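Local coordinates for Rod shape-determining protein (MreC) (Helicobacter pylori, PDB 5LP5) that binds the cell wall synthesis enzyme PBP2 and probably acts as a scaffold of the machinery that keeps the bacterial cell rod-shaped, at residues I135-E141 with L149-C155; C155-V159 with D201-G205; E177-I183 with Y222-L227. Residue numbers count along the deposited sequence, not the author numbering.

Interaction 1 (I135-E141 with L149-C155)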
ATOM      1  N   ILE C 135      17.200  14.720  22.824  1.00 24.59           N
ATOM      2  CA  ILE C 135      16.489  15.996  23.085  1.00 24.47           C
ATOM      3  C   ILE C 135      16.238  16.834  21.842  1.00 24.93           C
ATOM      4  O   ILE C 135      15.385  17.707  21.862  1.00 28.37           O
ATOM      5  CB  ILE C 135      17.201  16.888  24.132  1.00 24.13           C
ATOM      6  CG1 ILE C 135      18.595  17.342  23.640  1.00 24.68           C
ATOM      7  CG2 ILE C 135      17.322  16.138  25.443  1.00 24.37           C
ATOM      8  CD1 ILE C 135      19.249  18.390  24.529  1.00 24.52           C
ATOM      9  N   GLY C 136      16.972  16.593  20.764  1.00 24.15           N
ATOM     10  CA  GLY C 136      16.775  17.372  19.522  1.00 23.62           C
ATOM     11  C   GLY C 136      17.979  17.306  18.606  1.00 22.66           C
ATOM     12  O   GLY C 136      18.752  16.367  18.664  1.00 22.75           O
ATOM     13  N   ILE C 137      18.120  18.289  17.743  1.00 22.28           N
ATOM     14  CA  ILE C 137      19.224  18.310  16.800  1.00 22.89           C
ATOM     15  C   ILE C 137      19.916  19.650  16.811  1.00 22.74           C
ATOM     16  O   ILE C 137      19.423  20.603  17.396  1.00 21.76           O
ATOM     17  CB  ILE C 137      18.757  18.037  15.350  1.00 24.14           C
ATOM     18  CG1 ILE C 137      17.872  19.186  14.846  1.00 24.55           C
ATOM     19  CG2 ILE C 137      18.005  16.710  15.274  1.00 23.96           C
ATOM     20  CD1 ILE C 137      17.391  19.020  13.427  1.00 24.53           C
ATOM     21  N   ALA C 138      21.048  19.722  16.131  1.00 23.05           N
ATOM     22  CA  ALA C 138      21.869  20.930  16.129  1.00 24.28           C
ATOM     23  C   ALA C 138      22.471  21.165  14.762  1.00 24.48           C
ATOM     24  O   ALA C 138      22.981  20.235  14.153  1.00 23.91           O
ATOM     25  CB  ALA C 138      22.975  20.819  17.182  1.00 24.47           C
ATOM     26  N   VAL C 139      22.431  22.404  14.306  1.00 26.22           N
ATOM     27  CA  VAL C 139      23.044  22.752  13.016  1.00 28.03           C
ATOM     28  C   VAL C 139      23.928  23.982  13.122  1.00 27.96           C
ATOM     29  O   VAL C 139      23.564  24.969  13.773  1.00 28.51           O
ATOM     30  CB  VAL C 139      21.991  23.056  11.930  1.00 28.63           C
ATOM     31  CG1 VAL C 139      22.653  23.020  10.558  1.00 29.90           C
ATOM     32  CG2 VAL C 139      20.833  22.071  12.004  1.00 28.19           C
ATOM     33  N   LEU C 140      25.084  23.914  12.474  1.00 28.39           N
ATOM     34  CA  LEU C 140      25.956  25.085  12.366  1.00 29.49           C
ATOM     35  C   LEU C 140      25.537  25.880  11.143  1.00 30.21           C
ATOM     36  O   LEU C 140      25.463  25.332  10.056  1.00 31.41           O
ATOM     37  CB  LEU C 140      27.412  24.652  12.250  1.00 29.50           C
ATOM     38  CG  LEU C 140      28.450  25.739  12.058  1.00 30.50           C
ATOM     39  CD1 LEU C 140      28.497  26.652  13.264  1.00 29.80           C
ATOM     40  CD2 LEU C 140      29.827  25.124  11.796  1.00 31.42           C
ATOM     41  N   GLU C 141      25.228  27.153  11.325  1.00 31.26           N
ATOM     42  CA  GLU C 141      24.861  28.042  10.214  1.00 33.19           C
ATOM     43  C   GLU C 141      25.502  29.395  10.452  1.00 35.48           C
ATOM     44  O   GLU C 141      25.363  29.974  11.538  1.00 35.44           O
ATOM     45  CB  GLU C 141      23.348  28.232  10.093  1.00 32.89           C
ATOM     46  CG  GLU C 141      22.586  27.007   9.597  1.00 33.12           C
ATOM     47  CD  GLU C 141      21.081  27.084   9.869  1.00 32.73           C
ATOM     48  OE1 GLU C 141      20.657  27.696  10.877  1.00 32.14           O
ATOM     49  OE2 GLU C 141      20.312  26.502   9.076  1.00 32.53           O
ATOM     50  N   LEU C 149      15.287  21.832  19.431  1.00 25.05           N
ATOM     51  CA  LEU C 149      14.921  20.771  20.358  1.00 24.67           C
ATOM     52  C   LEU C 149      13.662  20.032  19.922  1.00 24.14           C
ATOM     53  O   LEU C 149      12.998  20.417  18.971  1.00 22.57           O
ATOM     54  CB  LEU C 149      14.730  21.354  21.756  1.00 25.17           C
ATOM     55  CG  LEU C 149      15.932  22.149  22.292  1.00 25.53           C
ATOM     56  CD1 LEU C 149      15.635  22.722  23.663  1.00 25.73           C
ATOM     57  CD2 LEU C 149      17.200  21.306  22.348  1.00 25.36           C
ATOM     58  N   ASN C 150      13.343  18.961  20.642  1.00 24.84           N
ATOM     59  CA  ASN C 150      12.165  18.137  20.346  1.00 25.81           C
ATOM     60  C   ASN C 150      10.931  19.057  20.265  1.00 25.56           C
ATOM     61  O   ASN C 150      10.686  19.904  21.126  1.00 24.65           O
ATOM     62  CB  ASN C 150      11.890  17.067  21.417  1.00 26.39           C
ATOM     63  CG  ASN C 150      12.736  15.821  21.268  1.00 27.01           C
ATOM     64  OD1 ASN C 150      13.132  15.434  20.160  1.00 29.24           O
ATOM     65  ND2 ASN C 150      12.997  15.151  22.404  1.00 27.07           N
ATOM     66  N   ALA C 151      10.183  18.907  19.186  1.00 25.70           N
ATOM     67  CA  ALA C 151       8.951  19.673  18.973  1.00 26.94           C
ATOM     68  C   ALA C 151       9.153  21.007  18.307  1.00 27.77           C
ATOM     69  O   ALA C 151       8.158  21.646  17.964  1.00 27.37           O
ATOM     70  CB  ALA C 151       8.139  19.838  20.259  1.00 27.33           C
ATOM     71  N   HIS C 152      10.396  21.407  18.036  1.00 29.52           N
ATOM     72  CA  HIS C 152      10.638  22.539  17.115  1.00 33.90           C
ATOM     73  C   HIS C 152      10.266  22.158  15.674  1.00 36.10           C
ATOM     74  O   HIS C 152      10.431  21.019  15.267  1.00 37.18           O
ATOM     75  CB  HIS C 152      12.102  23.029  17.202  1.00 34.21           C
ATOM     76  CG  HIS C 152      12.378  24.306  16.457  1.00 36.28           C
ATOM     77  ND1 HIS C 152      11.569  25.416  16.552  1.00 38.52           N
ATOM     78  CD2 HIS C 152      13.366  24.643  15.592  1.00 37.06           C
ATOM     79  CE1 HIS C 152      12.062  26.388  15.804  1.00 38.85           C
ATOM     80  NE2 HIS C 152      13.141  25.936  15.196  1.00 38.00           N
ATOM     81  N   LYS C 153       9.772  23.118  14.912  1.00 39.65           N
ATOM     82  CA  LYS C 153       9.467  22.950  13.486  1.00 44.47           C
ATOM     83  C   LYS C 153      10.576  22.235  12.676  1.00 39.96           C
ATOM     84  O   LYS C 153      10.304  21.507  11.737  1.00 36.85           O
ATOM     85  CB  LYS C 153       9.188  24.350  12.876  1.00 53.18           C
ATOM     86  CG  LYS C 153       8.579  24.408  11.487  1.00 63.36           C
ATOM     87  CD  LYS C 153       8.381  25.855  11.040  1.00 71.91           C
ATOM     88  CE  LYS C 153       8.014  25.920   9.554  1.00 77.86           C
ATOM     89  NZ  LYS C 153       7.411  27.222   9.149  1.00 82.34           N
ATOM     90  N   ARG C 154      11.826  22.494  13.032  1.00 36.73           N
ATOM     91  CA  ARG C 154      12.986  22.017  12.268  1.00 33.17           C
ATOM     92  C   ARG C 154      13.591  20.728  12.816  1.00 30.46           C
ATOM     93  O   ARG C 154      14.507  20.162  12.214  1.00 28.56           O
ATOM     94  CB  ARG C 154      14.080  23.081  12.304  1.00 34.06           C
ATOM     95  CG  ARG C 154      13.694  24.379  11.605  1.00 35.54           C
ATOM     96  CD  ARG C 154      14.858  25.325  11.471  1.00 35.49           C
ATOM     97  NE  ARG C 154      16.015  24.687  10.837  1.00 35.47           N
ATOM     98  CZ  ARG C 154      17.196  25.270  10.662  1.00 34.19           C
ATOM     99  NH1 ARG C 154      17.375  26.516  11.055  1.00 33.97           N
ATOM    100  NH2 ARG C 154      18.195  24.602  10.097  1.00 33.99           N
ATOM    101  N   CYS C 155      13.102  20.282  13.973  1.00 27.91           N
ATOM    102  CA  CYS C 155      13.636  19.100  14.615  1.00 25.93           C
ATOM    103  C   CYS C 155      12.973  17.878  14.052  1.00 24.79           C
ATOM    104  O   CYS C 155      11.770  17.702  14.203  1.00 25.55           O
ATOM    105  CB  CYS C 155      13.433  19.161  16.123  1.00 25.74           C
ATOM    106  SG  CYS C 155      13.828  17.604  16.929  1.00 25.74           S
TER
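The long side chain of Arg154 reaches along strand 135-141 and ends beside Val139 and Glu141. Arg154 NH2 lies 3.0 Å from Glu141 OE2, in a salt bridge met near the plane of the guanidinium. A second, weak hydrogen bond runs from Arg154 NH1 to Glu141 OE1 at 3.5 Å. Val139 CG2 sits 4.1 Å from Arg154 NH2. Arg154 NH2 also donates to Gln139 of the PBP2 chain, so this charge pair lies at the partner interface.

At the other end of the strand the backbones meet. Asn150 N donates to Ile135 O at 2.7 Å, and CA of Gly136 comes within 4.0 Å of CA of Leu149. Ile135 CD1 touches Leu149 CD2 at 4.2 Å. A side chain on Gly136 would collide with Leu149, and the backbone angles of Gly136 by themselves call for glycine. Between these two ends, Ile137 CD1 packs 3.9 Å from Cys155 CA and 3.3 Å from Arg154 O.

Residues 149-155 fold back through a type II turn, Leu149 to His152, and then a type I turn, His152 to Cys155. Asn150 ties this loop to Tyr157 by its OD1. The chain here leaves the first antiparallel beta barrel and crosses to the second, as expected of the two-barrel MreC fold.

Interaction 2 (C155-V159 with D201-G205)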
ATOM      1  N   CYS C 155      13.102  20.282  13.973  1.00 27.91           N
ATOM      2  CA  CYS C 155      13.636  19.100  14.615  1.00 25.93           C
ATOM      3  C   CYS C 155      12.973  17.878  14.052  1.00 24.79           C
ATOM      4  O   CYS C 155      11.770  17.702  14.203  1.00 25.55           O
ATOM      5  CB  CYS C 155      13.433  19.161  16.123  1.00 25.74           C
ATOM      6  SG  CYS C 155      13.828  17.604  16.929  1.00 25.74           S
ATOM      7  N   ALA C 156      13.763  17.043  13.391  1.00 23.95           N
ATOM      8  CA  ALA C 156      13.283  15.792  12.810  1.00 24.25           C
ATOM      9  C   ALA C 156      14.411  14.776  12.728  1.00 23.25           C
ATOM     10  O   ALA C 156      15.548  15.122  12.456  1.00 22.01           O
ATOM     11  CB  ALA C 156      12.705  16.030  11.421  1.00 25.43           C
ATOM     12  N   TYR C 157      14.091  13.511  12.979  1.00 23.19           N
ATOM     13  CA  TYR C 157      15.080  12.461  12.878  1.00 22.86           C
ATOM     14  C   TYR C 157      14.440  11.088  12.851  1.00 22.64           C
ATOM     15  O   TYR C 157      13.235  10.980  13.006  1.00 23.29           O
ATOM     16  CB  TYR C 157      16.091  12.575  14.000  1.00 23.26           C
ATOM     17  CG  TYR C 157      15.530  12.670  15.401  1.00 24.13           C
ATOM     18  CD1 TYR C 157      15.345  11.539  16.176  1.00 24.77           C
ATOM     19  CD2 TYR C 157      15.256  13.902  15.981  1.00 24.40           C
ATOM     20  CE1 TYR C 157      14.868  11.618  17.481  1.00 24.66           C
ATOM     21  CE2 TYR C 157      14.791  13.994  17.289  1.00 24.39           C
ATOM     22  CZ  TYR C 157      14.590  12.854  18.028  1.00 24.64           C
ATOM     23  OH  TYR C 157      14.152  12.977  19.328  1.00 25.56           O
ATOM     24  N   SER C 158      15.238  10.051  12.582  1.00 22.47           N
ATOM     25  CA  SER C 158      14.725   8.687  12.368  1.00 22.21           C
ATOM     26  C   SER C 158      14.709   7.855  13.643  1.00 21.95           C
ATOM     27  O   SER C 158      15.724   7.723  14.301  1.00 21.17           O
ATOM     28  CB  SER C 158      15.542   7.947  11.325  1.00 21.91           C
ATOM     29  OG  SER C 158      14.895   6.708  11.059  1.00 22.26           O
ATOM     30  N   VAL C 159      13.563   7.254  13.950  1.00 22.89           N
ATOM     31  CA  VAL C 159      13.410   6.408  15.139  1.00 22.29           C
ATOM     32  C   VAL C 159      12.825   5.029  14.796  1.00 22.83           C
ATOM     33  O   VAL C 159      12.308   4.817  13.690  1.00 23.91           O
ATOM     34  CB  VAL C 159      12.538   7.083  16.195  1.00 22.00           C
ATOM     35  CG1 VAL C 159      13.195   8.371  16.657  1.00 21.78           C
ATOM     36  CG2 VAL C 159      11.122   7.322  15.679  1.00 22.84           C
ATOM     37  N   ASP C 201      19.814   7.669   9.970  1.00 28.43           N
ATOM     38  CA  ASP C 201      19.728   9.017   9.407  1.00 28.05           C
ATOM     39  C   ASP C 201      21.068   9.755   9.358  1.00 28.25           C
ATOM     40  O   ASP C 201      21.146  10.827   8.749  1.00 28.54           O
ATOM     41  CB  ASP C 201      18.678   9.852  10.168  1.00 26.78           C
ATOM     42  CG  ASP C 201      18.886   9.848  11.674  1.00 25.47           C
ATOM     43  OD1 ASP C 201      19.867   9.287  12.185  1.00 25.41           O
ATOM     44  OD2 ASP C 201      18.041  10.408  12.373  1.00 23.75           O
ATOM     45  N   GLY C 202      22.098   9.197  10.001  1.00 27.68           N
ATOM     46  CA  GLY C 202      23.407   9.856  10.083  1.00 28.17           C
ATOM     47  C   GLY C 202      23.408  11.060  11.005  1.00 27.56           C
ATOM     48  O   GLY C 202      24.254  11.953  10.879  1.00 27.87           O
ATOM     49  N   ILE C 203      22.456  11.064  11.943  1.00 26.12           N
ATOM     50  CA  ILE C 203      22.344  12.088  12.982  1.00 24.92           C
ATOM     51  C   ILE C 203      22.663  11.513  14.367  1.00 24.07           C
ATOM     52  O   ILE C 203      23.484  12.044  15.121  1.00 24.33           O
ATOM     53  CB  ILE C 203      20.901  12.649  13.050  1.00 24.43           C
ATOM     54  CG1 ILE C 203      20.505  13.299  11.720  1.00 24.71           C
ATOM     55  CG2 ILE C 203      20.772  13.651  14.202  1.00 24.21           C
ATOM     56  CD1 ILE C 203      19.053  13.689  11.608  1.00 23.87           C
ATOM     57  N   PHE C 204      21.959  10.436  14.694  1.00 23.44           N
ATOM     58  CA  PHE C 204      22.176   9.675  15.918  1.00 23.14           C
ATOM     59  C   PHE C 204      22.667   8.291  15.515  1.00 23.77           C
ATOM     60  O   PHE C 204      22.392   7.806  14.419  1.00 24.12           O
ATOM     61  CB  PHE C 204      20.857   9.466  16.671  1.00 22.17           C
ATOM     62  CG  PHE C 204      20.259  10.715  17.246  1.00 21.68           C
ATOM     63  CD1 PHE C 204      20.724  11.213  18.437  1.00 21.72           C
ATOM     64  CD2 PHE C 204      19.196  11.348  16.636  1.00 21.36           C
ATOM     65  CE1 PHE C 204      20.167  12.340  19.006  1.00 21.49           C
ATOM     66  CE2 PHE C 204      18.630  12.484  17.200  1.00 21.13           C
ATOM     67  CZ  PHE C 204      19.123  12.983  18.392  1.00 21.21           C
ATOM     68  N   GLY C 205      23.387   7.654  16.424  1.00 24.08           N
ATOM     69  CA  GLY C 205      23.563   6.221  16.370  1.00 24.61           C
ATOM     70  C   GLY C 205      22.299   5.522  16.830  1.00 23.86           C
ATOM     71  O   GLY C 205      21.397   6.149  17.396  1.00 22.97           O
TER
HETATM   72  O   HOH W   1      18.762   7.889  14.245  1.00  6.19           O
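This contact belongs to the junction between the two beta barrels of MreC, where an Asx turn in the loop after strand 194-197 holds the start of strand 158-161. Asp201 OD1 accepts from the backbone N of Ile203 at 3.1 Å, which makes the Asx turn. A weak bond from Phe204 N to Asp201 OD1, at 3.5 Å, adds to it. The other carboxylate oxygen faces the crossing chain: Ser158 N donates to Asp201 OD2 at 2.8 Å, and the bond is almost straight at 177°. A water makes a second link. Water 1 donates to Ser158 O at 3.0 Å and to Asp201 OD1 at 2.7 Å.

Aromatic and apolar groups lie beside these polar bonds. Phe204 turns its edge toward the face of Tyr157 in an edge-to-face pair, with ring centroids 4.8 Å apart and planes at 62°. The closest atoms are Phe204 CE2 and Tyr157 CD1, at 3.6 Å. Ile203 CD1 packs 4.0 Å from Tyr157 CB. The hydroxyl of Tyr157 is hydrogen-bonded to Asn150, and that of Ser158 to Ser198. Ser158 OG is also bonded to Gln131 of the PBP2 chain, and Ile203 packs on Ala135 of that chain.

One carboxylate thus satisfies backbone NH groups in both segments. The buried charge of Asp201 is met by main-chain donors and a water, with the aromatic pair packed alongside.

Interaction 3 (E177-I183 with Y222-L227)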
ATOM      1  N   GLU C 177       3.287  18.128  21.004  1.00 39.83           N
ATOM      2  CA  GLU C 177       3.581  16.783  21.484  1.00 35.99           C
ATOM      3  C   GLU C 177       4.598  16.190  20.527  1.00 33.51           C
ATOM      4  O   GLU C 177       4.586  16.479  19.342  1.00 35.85           O
ATOM      5  CB  GLU C 177       2.325  15.897  21.492  1.00 35.33           C
ATOM      6  CG  GLU C 177       1.104  16.544  22.123  1.00 36.48           C
ATOM      7  CD  GLU C 177      -0.049  15.582  22.323  1.00 36.72           C
ATOM      8  OE1 GLU C 177      -0.697  15.218  21.305  1.00 36.72           O
ATOM      9  OE2 GLU C 177      -0.311  15.216  23.500  1.00 35.69           O
ATOM     10  N   LEU C 178       5.497  15.372  21.047  1.00 30.05           N
ATOM     11  CA  LEU C 178       6.439  14.671  20.198  1.00 27.45           C
ATOM     12  C   LEU C 178       5.736  13.526  19.499  1.00 26.42           C
ATOM     13  O   LEU C 178       5.107  12.725  20.136  1.00 27.18           O
ATOM     14  CB  LEU C 178       7.633  14.162  21.027  1.00 26.48           C
ATOM     15  CG  LEU C 178       8.828  13.755  20.180  1.00 25.80           C
ATOM     16  CD1 LEU C 178       9.334  14.965  19.425  1.00 25.98           C
ATOM     17  CD2 LEU C 178       9.942  13.217  21.048  1.00 26.23           C
ATOM     18  N   VAL C 179       5.858  13.446  18.186  1.00 25.97           N
ATOM     19  CA  VAL C 179       5.116  12.451  17.406  1.00 25.88           C
ATOM     20  C   VAL C 179       6.049  11.645  16.529  1.00 25.96           C
ATOM     21  O   VAL C 179       7.023  12.185  16.006  1.00 25.72           O
ATOM     22  CB  VAL C 179       4.091  13.156  16.505  1.00 25.90           C
ATOM     23  CG1 VAL C 179       3.438  12.158  15.555  1.00 25.40           C
ATOM     24  CG2 VAL C 179       3.075  13.939  17.351  1.00 26.68           C
ATOM     25  N   VAL C 180       5.774  10.351  16.392  1.00 26.31           N
ATOM     26  CA  VAL C 180       6.407   9.562  15.336  1.00 26.93           C
ATOM     27  C   VAL C 180       5.429   9.454  14.175  1.00 28.46           C
ATOM     28  O   VAL C 180       4.311   8.962  14.316  1.00 28.44           O
ATOM     29  CB  VAL C 180       6.798   8.145  15.793  1.00 26.62           C
ATOM     30  CG1 VAL C 180       7.445   7.384  14.657  1.00 25.97           C
ATOM     31  CG2 VAL C 180       7.725   8.198  16.997  1.00 26.89           C
ATOM     32  N   ASP C 181       5.873   9.903  13.024  1.00 30.77           N
ATOM     33  CA  ASP C 181       5.044   9.973  11.832  1.00 33.42           C
ATOM     34  C   ASP C 181       5.480   8.932  10.807  1.00 31.66           C
ATOM     35  O   ASP C 181       6.586   8.387  10.894  1.00 33.11           O
ATOM     36  CB  ASP C 181       5.173  11.383  11.235  1.00 37.06           C
ATOM     37  CG  ASP C 181       3.964  12.236  11.493  1.00 39.90           C
ATOM     38  OD1 ASP C 181       2.852  11.685  11.312  1.00 44.31           O
ATOM     39  OD2 ASP C 181       4.130  13.433  11.864  1.00 41.72           O
ATOM     40  N   PHE C 182       4.580   8.671   9.865  1.00 29.99           N
ATOM     41  CA  PHE C 182       4.864   7.890   8.653  1.00 28.54           C
ATOM     42  C   PHE C 182       5.171   6.406   8.850  1.00 27.20           C
ATOM     43  O   PHE C 182       5.980   5.820   8.151  1.00 28.59           O
ATOM     44  CB  PHE C 182       5.950   8.560   7.818  1.00 28.37           C
ATOM     45  CG  PHE C 182       5.744  10.038   7.621  1.00 28.47           C
ATOM     46  CD1 PHE C 182       4.508  10.557   7.222  1.00 28.91           C
ATOM     47  CD2 PHE C 182       6.774  10.916   7.925  1.00 27.41           C
ATOM     48  CE1 PHE C 182       4.336  11.920   7.079  1.00 28.82           C
ATOM     49  CE2 PHE C 182       6.619  12.286   7.749  1.00 27.15           C
ATOM     50  CZ  PHE C 182       5.397  12.788   7.327  1.00 28.05           C
ATOM     51  N   ILE C 183       4.445   5.794   9.764  1.00 26.06           N
ATOM     52  CA  ILE C 183       4.563   4.370  10.071  1.00 25.64           C
ATOM     53  C   ILE C 183       3.641   3.541   9.175  1.00 27.30           C
ATOM     54  O   ILE C 183       2.486   3.913   8.932  1.00 28.49           O
ATOM     55  CB  ILE C 183       4.135   4.120  11.519  1.00 24.26           C
ATOM     56  CG1 ILE C 183       4.882   5.050  12.471  1.00 24.02           C
ATOM     57  CG2 ILE C 183       4.331   2.681  11.924  1.00 24.38           C
ATOM     58  CD1 ILE C 183       4.265   5.155  13.857  1.00 23.77           C
ATOM     59  N   TYR C 222      -0.765   5.630   6.294  1.00 34.58           N
ATOM     60  CA  TYR C 222       0.238   5.514   7.317  1.00 33.52           C
ATOM     61  C   TYR C 222      -0.415   5.804   8.676  1.00 34.07           C
ATOM     62  O   TYR C 222      -1.561   6.255   8.743  1.00 34.95           O
ATOM     63  CB  TYR C 222       1.366   6.510   7.030  1.00 32.19           C
ATOM     64  CG  TYR C 222       1.001   7.957   7.258  1.00 31.50           C
ATOM     65  CD1 TYR C 222       1.363   8.606   8.434  1.00 30.40           C
ATOM     66  CD2 TYR C 222       0.292   8.678   6.300  1.00 32.29           C
ATOM     67  CE1 TYR C 222       1.052   9.937   8.644  1.00 30.21           C
ATOM     68  CE2 TYR C 222      -0.027  10.018   6.497  1.00 31.46           C
ATOM     69  CZ  TYR C 222       0.341  10.633   7.674  1.00 30.58           C
ATOM     70  OH  TYR C 222       0.010  11.943   7.874  1.00 30.45           O
ATOM     71  N   LYS C 223       0.330   5.531   9.748  1.00 34.01           N
ATOM     72  CA  LYS C 223      -0.108   5.812  11.105  1.00 34.26           C
ATOM     73  C   LYS C 223       0.905   6.676  11.791  1.00 31.35           C
ATOM     74  O   LYS C 223       2.045   6.752  11.368  1.00 30.05           O
ATOM     75  CB  LYS C 223      -0.188   4.523  11.905  1.00 37.26           C
ATOM     76  CG  LYS C 223      -1.431   3.685  11.657  1.00 41.47           C
ATOM     77  CD  LYS C 223      -1.448   2.426  12.533  1.00 44.10           C
ATOM     78  CE  LYS C 223      -0.239   1.520  12.303  1.00 44.97           C
ATOM     79  NZ  LYS C 223      -0.495   0.124  12.731  1.00 46.48           N
ATOM     80  N   SER C 224       0.473   7.304  12.877  1.00 29.89           N
ATOM     81  CA  SER C 224       1.338   8.112  13.716  1.00 29.10           C
ATOM     82  C   SER C 224       1.274   7.601  15.141  1.00 28.17           C
ATOM     83  O   SER C 224       0.309   6.968  15.532  1.00 27.74           O
ATOM     84  CB  SER C 224       0.876   9.577  13.711  1.00 29.62           C
ATOM     85  OG  SER C 224       1.127  10.234  12.482  1.00 30.04           O
ATOM     86  N   ALA C 225       2.301   7.913  15.914  1.00 27.34           N
ATOM     87  CA  ALA C 225       2.348   7.553  17.312  1.00 26.92           C
ATOM     88  C   ALA C 225       2.733   8.763  18.110  1.00 26.12           C
ATOM     89  O   ALA C 225       3.774   9.367  17.874  1.00 26.09           O
ATOM     90  CB  ALA C 225       3.361   6.439  17.552  1.00 27.16           C
ATOM     91  N   VAL C 226       1.895   9.125  19.065  1.00 26.03           N
ATOM     92  CA  VAL C 226       2.205  10.214  19.960  1.00 26.10           C
ATOM     93  C   VAL C 226       2.964   9.647  21.126  1.00 25.18           C
ATOM     94  O   VAL C 226       2.569   8.613  21.659  1.00 26.83           O
ATOM     95  CB  VAL C 226       0.920  10.882  20.483  1.00 27.95           C
ATOM     96  CG1 VAL C 226       1.269  12.042  21.418  1.00 27.62           C
ATOM     97  CG2 VAL C 226       0.072  11.367  19.311  1.00 28.12           C
ATOM     98  N   LEU C 227       4.035  10.319  21.530  1.00 23.75           N
ATOM     99  CA  LEU C 227       4.917   9.788  22.577  1.00 23.55           C
ATOM    100  C   LEU C 227       4.629  10.387  23.924  1.00 24.00           C
ATOM    101  O   LEU C 227       4.137  11.485  24.012  1.00 25.03           O
ATOM    102  CB  LEU C 227       6.389  10.046  22.242  1.00 22.19           C
ATOM    103  CG  LEU C 227       6.824   9.550  20.880  1.00 21.51           C
ATOM    104  CD1 LEU C 227       8.324   9.685  20.747  1.00 20.90           C
ATOM    105  CD2 LEU C 227       6.449   8.102  20.670  1.00 21.69           C
TER
HETATM  106  O   HOH W   2       0.207  13.511  10.004  1.00 21.55           O
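Two antiparallel neighbours of the second MreC beta barrel, strands 178-183 and 223-227, pair here with a beta bulge between Val180 and Ile183. Their axes approach to 4.6 Å at 166°. On the face of Val180, Ala225 and Ile183, the small Ala225 makes a hollow. Val180 CB lies 4.2 Å from Ala225 CB, and Ile183 CD1 fills in at 4.0 Å from Ala225 CB. Leu227 extends the row, with Leu227 CD2 3.9 Å from Val180 CG2. Val159 and Ile161 cover Val180 from within the same barrel. On the other face Val179 CG2 meets Val226 CG2 more loosely, at 4.4 Å.

At the bulge Phe182 takes positive phi. Phe182 CD1 lies over one face of the Tyr222 ring, 3.8 Å from Tyr222 CE1; the two rings meet obliquely. Pro147 of the PBP2 chain packs on both residues. Beside them, Ser224 OG donates a short 2.5 Å hydrogen bond to Asp181 OD1.

The three contacts follow the path from one barrel to the other. Interaction 1 starts on strand 134-141 of the first barrel. Interaction 2 shares Cys155 with it and lies at the junction, while interaction 3 joins two strands of the second barrel. The centres of interactions 1 and 2 are about 11 Å apart. Those of interactions 2 and 3 are about 15 Å apart, and those of interactions 1 and 3 about 17 Å. Interaction 1 closes before the others open; the segments of 2 and 3 alternate along the chain. Val159 CG2 meets Val180 CG2 at 3.7 Å, linking 2 with 3. All three contacts touch PBP2, so both barrels and their junction contribute to the enzyme-binding surface.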